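Local atomic coordinates of A putative transcriptional regulator (Rhodococcus sp., PDB entry 2HKU), a protein that probably binds DNA as a two-subunit transcriptional regulator of the TetR family. Residues T30-E35 and I42-A47; L66-A71 and L119-R124; A74-G79 and R136-S141; D94-L99 and A199-P204; P109-F114 and S170-L175. All blocks are in the same frame, centred on the assembly; numbering follows the deposited sequence.

In the fold
From the N terminus, contact 1 closes first. It closes a short loop, with only six residues between its segments, and joins the first two helices of the DNA-binding part. Contacts 2 and 3 open next, both on helix 63-87. Contact 2 ties that helix to helix 108-120, and contact 3 ties it to helix 125-152. Their segments alternate along the chain, so the two loops cross. Contact 4 joins helix 92-104 to the end of helix 190-201 and crosses both. Contact 5 joins helices 108-120 and 161-181. It nests inside contact 4, crosses contacts 2 and 3, and touches contacts 1 to 4.

Contact 1: T30-E35 and I42-A47; sequences TELFLE and ITQICA
Gln44 and Ile45 of helix 42-49 meet Leu32 and Phe33 of helix 21-36. The axes of the two short segments pass 10.3 Å apart, and their directions differ by 138°. Gln44 comes first along the second segment. Gln44 OE1 lies 3.8 Å from Leu32 CD2, a van der Waals touch at the exposed side of the contact. Ile45 follows and reaches deeper. Ile45 CG1 lies 3.9 Å from Leu32 CD1, and the two side chains slide past each other in opposite directions. Ile45 CG1 is anti to the carbonyl carbon (chi1 -73°). The outer branch then runs on to CD1, which points at the far end of the Phe33 ring. Ile45 CD1 is 3.4 Å from Phe33 CZ and meets the ring obliquely. Beyond the segments, Val40 in the connecting loop touches Leu32, Phe33 and Ile45. The Phe33 ring also packs edge-to-face with Phe67 on helix 63-87. Helix 42-49 lies in the predicted helix-turn-helix of the TetR-type domain. No hydrogen bond crosses between the two segments. The contact is therefore held by dispersion and burial of apolar groups, with the glutamine amide at its outer margin.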
# COMPACT_ATOMS: atom_id res chain seq x y z
N THR A 30 -13.54 16.79 -2.70
CA THR A 30 -13.53 15.63 -1.88
C THR A 30 -14.51 14.58 -2.40
O THR A 30 -14.17 13.45 -2.56
CB THR A 30 -13.82 15.96 -0.40
OG1 THR A 30 -12.86 16.84 0.13
CG2 THR A 30 -13.87 14.77 0.43
N GLU A 31 -15.74 14.95 -2.68
CA GLU A 31 -16.70 13.93 -3.12
C GLU A 31 -16.27 13.26 -4.42
O GLU A 31 -16.38 12.06 -4.58
CB GLU A 31 -18.12 14.53 -3.36
CG GLU A 31 -19.16 13.36 -3.26
CD GLU A 31 -20.61 13.72 -3.68
OE1 GLU A 31 -20.87 14.95 -3.94
OE2 GLU A 31 -21.46 12.77 -3.78
N LEU A 32 -15.88 14.09 -5.37
CA LEU A 32 -15.63 13.64 -6.75
C LEU A 32 -14.37 12.82 -6.83
O LEU A 32 -14.36 11.79 -7.49
CB LEU A 32 -15.53 14.83 -7.71
CG LEU A 32 -16.96 15.33 -8.06
CD1 LEU A 32 -16.94 16.70 -8.59
CD2 LEU A 32 -17.67 14.41 -9.09
N PHE A 33 -13.31 13.29 -6.15
CA PHE A 33 -12.04 12.51 -6.00
C PHE A 33 -12.19 11.18 -5.27
O PHE A 33 -11.55 10.13 -5.65
CB PHE A 33 -10.94 13.36 -5.28
CG PHE A 33 -10.34 14.48 -6.15
CD1 PHE A 33 -10.27 14.32 -7.56
CD2 PHE A 33 -9.82 15.66 -5.58
CE1 PHE A 33 -9.72 15.35 -8.35
CE2 PHE A 33 -9.30 16.66 -6.34
CZ PHE A 33 -9.23 16.52 -7.71
N LEU A 34 -12.98 11.18 -4.19
CA LEU A 34 -13.19 9.92 -3.48
C LEU A 34 -13.87 8.87 -4.34
O LEU A 34 -13.59 7.69 -4.23
CB LEU A 34 -13.99 10.11 -2.18
CG LEU A 34 -13.27 10.63 -0.93
CD1 LEU A 34 -14.37 10.99 0.15
CD2 LEU A 34 -12.37 9.61 -0.39
N GLU A 35 -14.74 9.31 -5.22
CA GLU A 35 -15.51 8.43 -6.06
C GLU A 35 -14.74 8.01 -7.32
O GLU A 35 -14.71 6.82 -7.67
CB GLU A 35 -16.79 9.15 -6.45
CG GLU A 35 -17.68 8.22 -7.23
CD GLU A 35 -19.10 8.71 -7.42
OE1 GLU A 35 -19.40 9.88 -7.05
OE2 GLU A 35 -19.91 7.91 -7.98
N ILE A 42 -11.05 19.41 -13.36
CA ILE A 42 -11.32 20.61 -12.56
C ILE A 42 -12.68 21.33 -12.82
O ILE A 42 -13.36 21.72 -11.86
CB ILE A 42 -10.07 21.59 -12.60
CG1 ILE A 42 -10.02 22.43 -11.34
CG2 ILE A 42 -10.03 22.42 -13.89
CD1 ILE A 42 -10.10 21.47 -10.03
N THR A 43 -13.09 21.44 -14.09
CA THR A 43 -14.38 22.11 -14.51
C THR A 43 -15.63 21.48 -13.86
O THR A 43 -16.65 22.16 -13.58
CB THR A 43 -14.58 22.13 -16.08
OG1 THR A 43 -14.48 20.79 -16.63
CG2 THR A 43 -13.55 23.06 -16.79
N GLN A 44 -15.56 20.19 -13.62
CA GLN A 44 -16.62 19.45 -12.98
C GLN A 44 -16.66 19.72 -11.50
O GLN A 44 -17.72 19.70 -10.91
CB GLN A 44 -16.30 18.01 -13.14
CG GLN A 44 -17.45 17.15 -13.37
CD GLN A 44 -17.00 15.75 -13.63
OE1 GLN A 44 -16.94 14.94 -12.73
NE2 GLN A 44 -16.66 15.47 -14.87
N ILE A 45 -15.47 19.87 -10.87
CA ILE A 45 -15.36 20.30 -9.47
C ILE A 45 -15.90 21.73 -9.32
O ILE A 45 -16.64 22.00 -8.40
CB ILE A 45 -13.89 20.14 -8.89
CG1 ILE A 45 -13.58 18.65 -8.65
CG2 ILE A 45 -13.70 20.93 -7.62
CD1 ILE A 45 -12.05 18.28 -8.60
N CYS A 46 -15.49 22.60 -10.22
CA CYS A 46 -15.92 23.99 -10.24
C CYS A 46 -17.43 24.10 -10.49
O CYS A 46 -18.11 24.90 -9.83
CB CYS A 46 -15.15 24.78 -11.29
SG CYS A 46 -13.42 25.02 -10.84
N ALA A 47 -17.95 23.30 -11.44
CA ALA A 47 -19.41 23.25 -11.71
C ALA A 47 -20.16 22.80 -10.44
O ALA A 47 -21.10 23.48 -9.99
CB ALA A 47 -19.76 22.35 -12.94

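Contact 2: L66-A71 and L119-R124; sequences LFVEVA and LMTGRR
Met120, present as selenomethionine, reaches from segment 119-124 to Phe67 and Val68 on helix 63-87. Its CG sits between the backbone N and the carbonyl carbon (chi1 52°). The chain bends again at chi2 and chi3, which folds the selenium and methyl group against the other helix. Met120 SE lies 3.6 Å from Val68 CG2. Met120 SE is also 5.3 Å from the centre of the Phe67 ring, 71° off the ring normal. The terminal Met120 CE follows, 4.0 Å from Phe67 CD2, and approaches the ring obliquely. Phe67 has its CG anti to the backbone N (chi1 -176°), which carries the CD2 side of its ring to Met120. Val68 uses one branch for two partners, since Val68 CG2 also meets Thr121 CG2 at 3.6 Å. Leu127 and Leu130 of helix 125-152 pack on Val68 as well. Thr121 also packs against Ala181 of the second subunit. The buried Phe67 ring packs on Leu113 and Ala117 of helix 108-120 too. The selenium lies obliquely to the ring, a Met-aromatic contact. It is found where the long helix 63-87 of this TetR-family fold meets the C-terminal part.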
# COMPACT_ATOMS: atom_id res chain seq x y z
N LEU A 66 -4.73 20.82 -4.89
CA LEU A 66 -6.10 20.44 -4.41
C LEU A 66 -6.25 18.91 -4.12
O LEU A 66 -6.73 18.56 -3.06
CB LEU A 66 -7.21 20.92 -5.34
CG LEU A 66 -8.71 20.70 -4.99
CD1 LEU A 66 -9.12 21.21 -3.65
CD2 LEU A 66 -9.59 21.29 -6.07
N PHE A 67 -5.80 18.05 -5.05
CA PHE A 67 -5.91 16.63 -4.92
C PHE A 67 -5.14 16.15 -3.68
O PHE A 67 -5.69 15.40 -2.88
CB PHE A 67 -5.28 15.90 -6.13
CG PHE A 67 -5.47 14.40 -6.06
CD1 PHE A 67 -6.74 13.86 -6.31
CD2 PHE A 67 -4.48 13.60 -5.64
CE1 PHE A 67 -6.98 12.51 -6.23
CE2 PHE A 67 -4.66 12.22 -5.60
CZ PHE A 67 -5.87 11.67 -5.87
N VAL A 68 -3.86 16.54 -3.55
CA VAL A 68 -3.13 16.09 -2.39
C VAL A 68 -3.77 16.63 -1.07
O VAL A 68 -3.86 15.89 -0.07
CB VAL A 68 -1.55 16.41 -2.51
CG1 VAL A 68 -0.84 16.04 -1.21
CG2 VAL A 68 -0.99 15.68 -3.69
N GLU A 69 -4.18 17.90 -1.03
CA GLU A 69 -4.75 18.37 0.23
C GLU A 69 -6.02 17.58 0.56
O GLU A 69 -6.21 17.16 1.70
CB GLU A 69 -5.12 19.85 0.18
CG GLU A 69 -3.93 20.72 0.33
CD GLU A 69 -4.33 22.15 0.46
OE1 GLU A 69 -5.47 22.47 0.87
OE2 GLU A 69 -3.47 22.94 0.13
N VAL A 70 -6.88 17.39 -0.44
CA VAL A 70 -8.11 16.59 -0.27
C VAL A 70 -7.79 15.18 0.26
O VAL A 70 -8.53 14.64 1.17
CB VAL A 70 -8.91 16.53 -1.63
CG1 VAL A 70 -9.90 15.40 -1.68
CG2 VAL A 70 -9.56 17.89 -1.95
N ALA A 71 -6.71 14.57 -0.30
CA ALA A 71 -6.36 13.20 0.02
C ALA A 71 -5.85 13.09 1.46
O ALA A 71 -6.25 12.22 2.20
CB ALA A 71 -5.29 12.65 -0.99
N LEU A 119 1.71 8.10 -4.19
CA LEU A 119 2.27 7.62 -5.43
C LEU A 119 2.49 8.73 -6.47
O LEU A 119 3.37 8.58 -7.37
CB LEU A 119 1.44 6.50 -6.02
CG LEU A 119 1.51 5.20 -5.28
CD1 LEU A 119 0.42 4.30 -5.84
CD2 LEU A 119 2.88 4.55 -5.31
N MSE A 120 1.68 9.79 -6.43
CA MSE A 120 1.83 10.80 -7.48
C MSE A 120 2.70 11.98 -7.12
O MSE A 120 2.91 12.85 -7.97
CB MSE A 120 0.52 11.26 -8.17
CG MSE A 120 -0.66 11.73 -7.31
SE MSE A 120 -0.47 13.42 -6.38
CE MSE A 120 -1.21 14.52 -7.83
N THR A 121 3.18 12.00 -5.88
CA THR A 121 4.04 13.07 -5.43
C THR A 121 5.47 12.55 -5.41
O THR A 121 5.93 11.91 -4.43
CB THR A 121 3.67 13.56 -4.01
OG1 THR A 121 3.94 12.52 -3.07
CG2 THR A 121 2.19 13.97 -3.95
N GLY A 122 6.16 12.76 -6.53
CA GLY A 122 7.54 12.28 -6.68
C GLY A 122 8.40 13.11 -5.75
O GLY A 122 8.73 12.69 -4.60
N ARG A 123 8.70 14.31 -6.23
CA ARG A 123 9.69 15.18 -5.58
C ARG A 123 9.32 16.65 -5.46
O ARG A 123 10.15 17.44 -4.99
CB ARG A 123 11.09 14.97 -6.18
CG ARG A 123 11.07 14.11 -7.41
CD ARG A 123 12.18 13.06 -7.40
NE ARG A 123 11.80 11.94 -8.28
CZ ARG A 123 11.89 11.91 -9.62
NH1 ARG A 123 12.38 12.96 -10.29
NH2 ARG A 123 11.50 10.82 -10.29
N ARG A 124 8.09 17.01 -5.88
CA ARG A 124 7.54 18.37 -5.64
C ARG A 124 7.50 18.50 -4.14
O ARG A 124 6.64 17.90 -3.50
CB ARG A 124 6.10 18.54 -6.18
CG ARG A 124 5.92 18.73 -7.70
CD ARG A 124 4.60 18.09 -8.18
NE ARG A 124 4.83 16.85 -8.94
CZ ARG A 124 5.09 15.65 -8.42
NH1 ARG A 124 5.14 15.49 -7.09
NH2 ARG A 124 5.30 14.59 -9.22

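Contact 3: A74-G79 and R136-S141; sequences AVLRAG and RTLHSS
Segments 74-79 and 136-141 run nearly parallel, with axes 10.5 Å apart and only 7° between their directions; Leu76 and Leu138 have the nearest CA atoms. Leu138 is central to the side-chain packing. Its CG is anti to the carbonyl carbon (chi1 -67°), and its two methyl groups divide the work. Leu138 CD1 sits against both branches of Val75, 3.9 Å from Val75 CG1. Leu138 CD2 meets Leu76 CD2 at 4.0 Å. Leu76 CD2 also touches Thr137 CG2 at 3.9 Å, and these two side chains cross at about a right angle. Thr137 therefore offers a methyl to the contact, while its OG1 is hydrogen-bonded to Asp133 O one turn back. Two serine hydroxyls of segment 136-141 bond back to its own backbone. Ser140 OG bonds to Arg136 O at 3.1 Å. Arg136 O also accepts from Ser140 N, and the two donors arrive from opposite faces of the carbonyl plane. Ser141 OG bonds to Leu138 O at 2.6 Å, and it makes a weak hydrogen bond to Glu83 as well. The Thr137 side of the contact is exposed, whereas Val75 and Leu138 are buried. Phe114 of helix 108-120 packs on both of these buried residues. Trp169 and Phe173 of helix 161-181 touch Leu138 too, so the two segments rest against helices 108-120 and 161-181.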
# COMPACT_ATOMS: atom_id res chain seq x y z
N ALA A 74 -8.90 13.72 3.86
CA ALA A 74 -9.67 12.45 3.85
C ALA A 74 -9.12 11.36 4.70
O ALA A 74 -9.83 10.77 5.50
CB ALA A 74 -9.90 11.94 2.37
N VAL A 75 -7.85 11.03 4.57
CA VAL A 75 -7.31 10.01 5.42
C VAL A 75 -7.18 10.39 6.92
O VAL A 75 -7.29 9.52 7.79
CB VAL A 75 -5.87 9.43 4.88
CG1 VAL A 75 -4.68 10.44 5.21
CG2 VAL A 75 -5.61 8.12 5.52
N LEU A 76 -6.87 11.64 7.22
CA LEU A 76 -6.88 12.12 8.60
C LEU A 76 -8.27 12.01 9.24
O LEU A 76 -8.42 11.59 10.38
CB LEU A 76 -6.44 13.61 8.61
CG LEU A 76 -4.91 13.70 8.37
CD1 LEU A 76 -4.45 15.12 8.33
CD2 LEU A 76 -4.27 13.04 9.47
N ARG A 77 -9.25 12.42 8.46
CA ARG A 77 -10.63 12.35 8.94
C ARG A 77 -11.06 10.90 9.10
O ARG A 77 -11.63 10.48 10.15
CB ARG A 77 -11.51 13.18 8.01
CG ARG A 77 -11.22 14.71 8.15
CD ARG A 77 -12.41 15.56 7.67
NE ARG A 77 -12.32 16.98 8.16
CZ ARG A 77 -11.75 17.99 7.50
NH1 ARG A 77 -11.20 17.79 6.31
NH2 ARG A 77 -11.72 19.20 8.03
N ALA A 78 -10.79 10.07 8.08
CA ALA A 78 -10.93 8.58 8.25
C ALA A 78 -10.25 7.98 9.44
O ALA A 78 -10.83 7.17 10.15
CB ALA A 78 -10.49 7.81 6.98
N GLY A 79 -9.00 8.31 9.72
CA GLY A 79 -8.35 7.81 10.90
C GLY A 79 -9.04 8.30 12.19
O GLY A 79 -9.19 7.53 13.14
N ARG A 136 3.29 11.38 9.38
CA ARG A 136 3.73 11.45 10.77
C ARG A 136 2.55 11.55 11.71
O ARG A 136 2.59 11.00 12.80
CB ARG A 136 4.52 12.75 10.97
CG ARG A 136 5.96 12.57 10.47
CD ARG A 136 6.81 13.96 10.52
NE ARG A 136 8.23 13.65 10.17
CZ ARG A 136 9.13 13.00 10.90
NH1 ARG A 136 8.83 12.49 12.09
NH2 ARG A 136 10.40 12.86 10.44
N THR A 137 1.54 12.33 11.32
CA THR A 137 0.31 12.54 12.20
C THR A 137 -0.47 11.23 12.33
O THR A 137 -0.99 10.95 13.43
CB THR A 137 -0.62 13.61 11.61
OG1 THR A 137 0.06 14.89 11.52
CG2 THR A 137 -1.97 13.83 12.47
N LEU A 138 -0.67 10.48 11.21
CA LEU A 138 -1.33 9.16 11.28
C LEU A 138 -0.54 8.28 12.23
O LEU A 138 -1.11 7.61 13.10
CB LEU A 138 -1.39 8.47 9.90
CG LEU A 138 -2.25 9.07 8.81
CD1 LEU A 138 -2.24 8.41 7.42
CD2 LEU A 138 -3.78 9.06 9.38
N HIS A 139 0.79 8.26 12.09
CA HIS A 139 1.63 7.40 12.93
C HIS A 139 1.67 7.81 14.43
O HIS A 139 1.56 6.94 15.32
CB HIS A 139 3.08 7.39 12.37
CG HIS A 139 3.23 6.66 11.05
ND1 HIS A 139 4.22 6.95 10.14
CD2 HIS A 139 2.58 5.58 10.55
CE1 HIS A 139 4.14 6.12 9.10
NE2 HIS A 139 3.17 5.26 9.34
N SER A 140 1.70 9.12 14.69
CA SER A 140 1.53 9.64 16.10
C SER A 140 0.16 9.24 16.63
O SER A 140 0.00 8.81 17.79
CB SER A 140 1.64 11.20 16.14
OG SER A 140 3.00 11.44 15.85
N SER A 141 -0.82 9.44 15.79
CA SER A 141 -2.16 9.17 16.18
C SER A 141 -2.29 7.68 16.58
O SER A 141 -3.02 7.37 17.52
CB SER A 141 -3.18 9.59 15.11
OG SER A 141 -3.28 8.54 14.12

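Contact 4: D94-L99 and A199-P204; sequences DYTEKL and ANLQIP
Thr96 on helix 92-104 meets Leu201 and Ile203, which lie at and just past the end of helix 190-201. The contact is small, burying 91 Å² in all, and the whole of it on the first helix falls to this threonine. In the close part the side chains reach toward each other, tip to tip. Thr96 CG2 lies 3.8 Å from Leu201 CD1. Ile203 CD1 sits beside both branches of Thr96, 3.9 Å from Thr96 OG1 and 4.1 Å from Thr96 CG2. With OG1 beside the backbone N (chi1 -45°), the methyl CG2 swings out to Leu201. OG1 is hydrogen-bonded to Val92 O, one turn earlier on the same helix. The hydroxyl is thus satisfied within its own helix, although an isoleucine methyl packs on it. All three touching residues are buried. Around this small core the two backbones stay well apart, with 9.6 Å between Thr96 CA and Ile203 CA. Toward solvent, Glu97, Gln202 and Pro204 are exposed and take no part between the segments. Gln202 has positive phi (40°), and there the chain leaves the helix. This turn places Ile203 next to Leu201, facing Thr96. Leu146 and Leu150 of helix 125-152 fill in the edges, on Thr96 and Ile203 respectively. Phe198 of helix 190-201 itself also packs on Thr96. The backbone is tied as well, because Trp155 NE1 bonds to Leu201 O. This is apolar packing of a helix end and its exit loop against a neighbouring helix, within the all-helical C-terminal part of a TetR-family regulator.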
# COMPACT_ATOMS: atom_id res chain seq x y z
N ASP A 94 -13.09 -5.43 20.89
CA ASP A 94 -14.13 -4.76 20.14
C ASP A 94 -13.73 -3.34 19.66
O ASP A 94 -14.29 -2.81 18.71
CB ASP A 94 -15.27 -4.56 21.08
CG ASP A 94 -16.56 -4.83 20.44
OD1 ASP A 94 -16.91 -3.98 19.60
OD2 ASP A 94 -17.21 -5.88 20.78
N TYR A 95 -12.83 -2.73 20.39
CA TYR A 95 -12.28 -1.42 20.04
C TYR A 95 -11.45 -1.60 18.77
O TYR A 95 -11.62 -0.84 17.81
CB TYR A 95 -11.40 -0.97 21.19
CG TYR A 95 -10.54 0.24 20.98
CD1 TYR A 95 -10.91 1.48 21.51
CD2 TYR A 95 -9.31 0.13 20.32
CE1 TYR A 95 -10.11 2.58 21.34
CE2 TYR A 95 -8.51 1.21 20.13
CZ TYR A 95 -8.88 2.43 20.65
OH TYR A 95 -8.04 3.51 20.47
N THR A 96 -10.57 -2.60 18.80
CA THR A 96 -9.78 -3.01 17.67
C THR A 96 -10.58 -3.41 16.47
O THR A 96 -10.20 -3.00 15.38
CB THR A 96 -8.78 -4.04 18.05
OG1 THR A 96 -8.16 -3.60 19.25
CG2 THR A 96 -7.66 -4.19 16.94
N GLU A 97 -11.71 -4.12 16.64
CA GLU A 97 -12.56 -4.55 15.50
C GLU A 97 -13.23 -3.37 14.85
O GLU A 97 -13.41 -3.22 13.62
CB GLU A 97 -13.69 -5.54 15.99
CG GLU A 97 -13.33 -7.01 16.05
CD GLU A 97 -14.26 -7.86 16.98
OE1 GLU A 97 -15.49 -7.83 16.75
OE2 GLU A 97 -13.76 -8.55 17.94
N LYS A 98 -13.67 -2.49 15.73
CA LYS A 98 -14.29 -1.28 15.33
C LYS A 98 -13.24 -0.37 14.61
O LYS A 98 -13.50 0.20 13.61
CB LYS A 98 -14.82 -0.60 16.60
CG LYS A 98 -16.32 -0.89 16.92
CD LYS A 98 -16.58 -0.58 18.47
CE LYS A 98 -17.98 -1.16 18.91
NZ LYS A 98 -18.97 -0.66 17.99
N LEU A 99 -12.08 -0.21 15.19
CA LEU A 99 -11.11 0.71 14.58
C LEU A 99 -10.73 0.16 13.18
O LEU A 99 -10.91 0.82 12.21
CB LEU A 99 -9.96 0.92 15.52
CG LEU A 99 -9.04 2.15 15.26
CD1 LEU A 99 -8.24 2.43 16.53
CD2 LEU A 99 -8.09 1.85 14.11
N ALA A 199 -3.96 -10.95 13.22
CA ALA A 199 -2.75 -11.75 13.24
C ALA A 199 -1.50 -10.94 13.42
O ALA A 199 -0.54 -11.44 14.05
CB ALA A 199 -2.64 -12.62 11.96
N ASN A 200 -1.47 -9.71 12.89
CA ASN A 200 -0.29 -8.84 13.10
C ASN A 200 -0.14 -8.43 14.58
O ASN A 200 0.94 -8.29 15.07
CB ASN A 200 -0.39 -7.54 12.26
CG ASN A 200 -0.19 -7.76 10.75
OD1 ASN A 200 -0.46 -6.86 9.94
ND2 ASN A 200 0.25 -8.91 10.38
N LEU A 201 -1.27 -8.15 15.24
CA LEU A 201 -1.28 -7.62 16.62
C LEU A 201 -1.18 -8.75 17.66
O LEU A 201 -0.61 -8.54 18.73
CB LEU A 201 -2.55 -6.82 16.85
CG LEU A 201 -2.63 -5.54 15.99
CD1 LEU A 201 -3.98 -4.89 16.09
CD2 LEU A 201 -1.51 -4.60 16.48
N GLN A 202 -1.73 -9.93 17.31
CA GLN A 202 -1.78 -11.15 18.15
C GLN A 202 -2.11 -10.75 19.63
O GLN A 202 -1.24 -10.76 20.48
CB GLN A 202 -0.45 -11.90 18.02
CG GLN A 202 -0.56 -13.41 18.11
CD GLN A 202 -1.55 -14.00 17.06
OE1 GLN A 202 -2.69 -14.35 17.41
NE2 GLN A 202 -1.12 -14.08 15.78
N ILE A 203 -3.33 -10.30 19.86
CA ILE A 203 -3.75 -9.68 21.10
C ILE A 203 -4.31 -10.86 21.92
O ILE A 203 -5.30 -11.47 21.48
CB ILE A 203 -4.96 -8.73 20.89
CG1 ILE A 203 -4.64 -7.60 19.92
CG2 ILE A 203 -5.45 -8.14 22.26
CD1 ILE A 203 -5.82 -6.69 19.66
N PRO A 204 -3.68 -11.16 23.10
CA PRO A 204 -4.20 -12.19 24.03
C PRO A 204 -5.67 -12.08 24.32
O PRO A 204 -6.24 -10.97 24.46
CB PRO A 204 -3.35 -12.00 25.27
CG PRO A 204 -1.98 -11.50 24.76
CD PRO A 204 -2.40 -10.57 23.58

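Contact 5: P109-F114 and S170-L175; sequences PSVELF and SAIFGL
Val111 and Phe114 on helix 108-120 pack against Ile172 and Phe173 on helix 161-181. Val111 CG1 lies 3.6 Å from Phe173 CD1 and comes at the ring edge, in its plane. Val111 CG1 is also 4.2 Å from Ile172 CG2, so it touches two consecutive residues. Phe173 CZ then lies 4.0 Å from Phe114 CE2, at the edge of the Phe114 ring and near its plane. Two torsions set this up. Val111 CG1 is anti to the backbone N (chi1 179°), while Phe173 CG is anti to the carbonyl carbon (chi1 -61°), which turns its ring toward helix 108-120. The two segments cross almost at a right angle, with a signed angle of -94° and axes 9.8 Å apart. All four touching residues are buried. In the next shell, Trp169 meets the Phe173 ring, and Ile131 and Leu135 of helix 125-152 pack on Phe114. Glu112 OE1 bonds to Thr180 OG1, a polar link between the same two helices. Ile177 of the second subunit packs on Phe173, so the core continues to the subunit interface. Here two helices of the all-helical C-terminal part of this TetR-family protein cross in its core.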
# COMPACT_ATOMS: atom_id res chain seq x y z
N PRO A 109 -12.06 4.07 0.86
CA PRO A 109 -11.84 5.04 -0.22
C PRO A 109 -10.95 6.27 0.16
O PRO A 109 -10.20 6.78 -0.70
CB PRO A 109 -13.27 5.51 -0.58
CG PRO A 109 -14.06 4.37 -0.26
CD PRO A 109 -13.51 3.82 1.02
N SER A 110 -11.04 6.75 1.42
CA SER A 110 -10.13 7.81 1.92
C SER A 110 -8.67 7.36 2.03
O SER A 110 -7.79 8.08 1.58
CB SER A 110 -10.69 8.31 3.30
OG SER A 110 -11.94 8.95 3.06
N VAL A 111 -8.41 6.18 2.62
CA VAL A 111 -7.03 5.60 2.64
C VAL A 111 -6.55 5.41 1.19
O VAL A 111 -5.36 5.65 0.84
CB VAL A 111 -6.99 4.23 3.35
CG1 VAL A 111 -5.58 3.62 3.35
CG2 VAL A 111 -7.52 4.35 4.79
N GLU A 112 -7.43 4.87 0.36
CA GLU A 112 -7.06 4.59 -1.03
C GLU A 112 -6.73 5.88 -1.81
O GLU A 112 -5.70 5.97 -2.49
CB GLU A 112 -8.15 3.76 -1.70
CG GLU A 112 -7.94 3.63 -3.20
CD GLU A 112 -9.11 3.00 -3.92
OE1 GLU A 112 -10.03 2.40 -3.25
OE2 GLU A 112 -9.10 3.12 -5.16
N LEU A 113 -7.53 6.92 -1.67
CA LEU A 113 -7.10 8.21 -2.20
C LEU A 113 -5.72 8.72 -1.71
O LEU A 113 -4.93 9.31 -2.51
CB LEU A 113 -8.13 9.29 -1.86
CG LEU A 113 -8.15 10.62 -2.54
CD1 LEU A 113 -8.36 10.31 -4.05
CD2 LEU A 113 -9.35 11.41 -2.00
N PHE A 114 -5.42 8.52 -0.42
CA PHE A 114 -4.20 9.04 0.13
C PHE A 114 -3.04 8.18 -0.42
O PHE A 114 -1.97 8.71 -0.70
CB PHE A 114 -4.22 8.89 1.65
CG PHE A 114 -2.92 9.33 2.31
CD1 PHE A 114 -2.45 10.63 2.17
CD2 PHE A 114 -2.21 8.43 3.13
CE1 PHE A 114 -1.26 11.05 2.80
CE2 PHE A 114 -1.06 8.82 3.79
CZ PHE A 114 -0.53 10.11 3.63
N SER A 170 1.23 0.70 7.78
CA SER A 170 1.63 0.10 6.47
C SER A 170 0.83 -1.14 6.09
O SER A 170 0.53 -1.31 4.93
CB SER A 170 3.09 -0.25 6.48
OG SER A 170 3.34 -1.03 7.61
N ALA A 171 0.42 -1.95 7.09
CA ALA A 171 -0.62 -3.04 6.88
C ALA A 171 -1.96 -2.47 6.34
O ALA A 171 -2.55 -2.97 5.36
CB ALA A 171 -0.88 -3.84 8.21
N ILE A 172 -2.49 -1.45 7.04
CA ILE A 172 -3.67 -0.81 6.56
C ILE A 172 -3.55 -0.37 5.08
O ILE A 172 -4.41 -0.71 4.29
CB ILE A 172 -4.16 0.36 7.50
CG1 ILE A 172 -4.61 -0.19 8.90
CG2 ILE A 172 -5.22 1.17 6.79
CD1 ILE A 172 -5.95 -1.00 8.90
N PHE A 173 -2.49 0.37 4.73
CA PHE A 173 -2.24 0.79 3.33
C PHE A 173 -2.21 -0.38 2.36
O PHE A 173 -2.95 -0.39 1.35
CB PHE A 173 -0.92 1.60 3.22
CG PHE A 173 -0.91 2.89 4.05
CD1 PHE A 173 -2.06 3.65 4.21
CD2 PHE A 173 0.27 3.32 4.63
CE1 PHE A 173 -1.99 4.86 5.00
CE2 PHE A 173 0.37 4.50 5.40
CZ PHE A 173 -0.72 5.24 5.59
N GLY A 174 -1.43 -1.39 2.70
CA GLY A 174 -1.27 -2.61 1.80
C GLY A 174 -2.56 -3.44 1.71
O GLY A 174 -2.90 -4.02 0.65
N LEU A 175 -3.30 -3.53 2.81
CA LEU A 175 -4.62 -4.20 2.77
C LEU A 175 -5.66 -3.44 1.96
O LEU A 175 -6.39 -4.03 1.15
CB LEU A 175 -5.20 -4.50 4.17
CG LEU A 175 -4.36 -5.44 4.95
CD1 LEU A 175 -4.45 -5.37 6.52
CD2 LEU A 175 -4.56 -6.83 4.42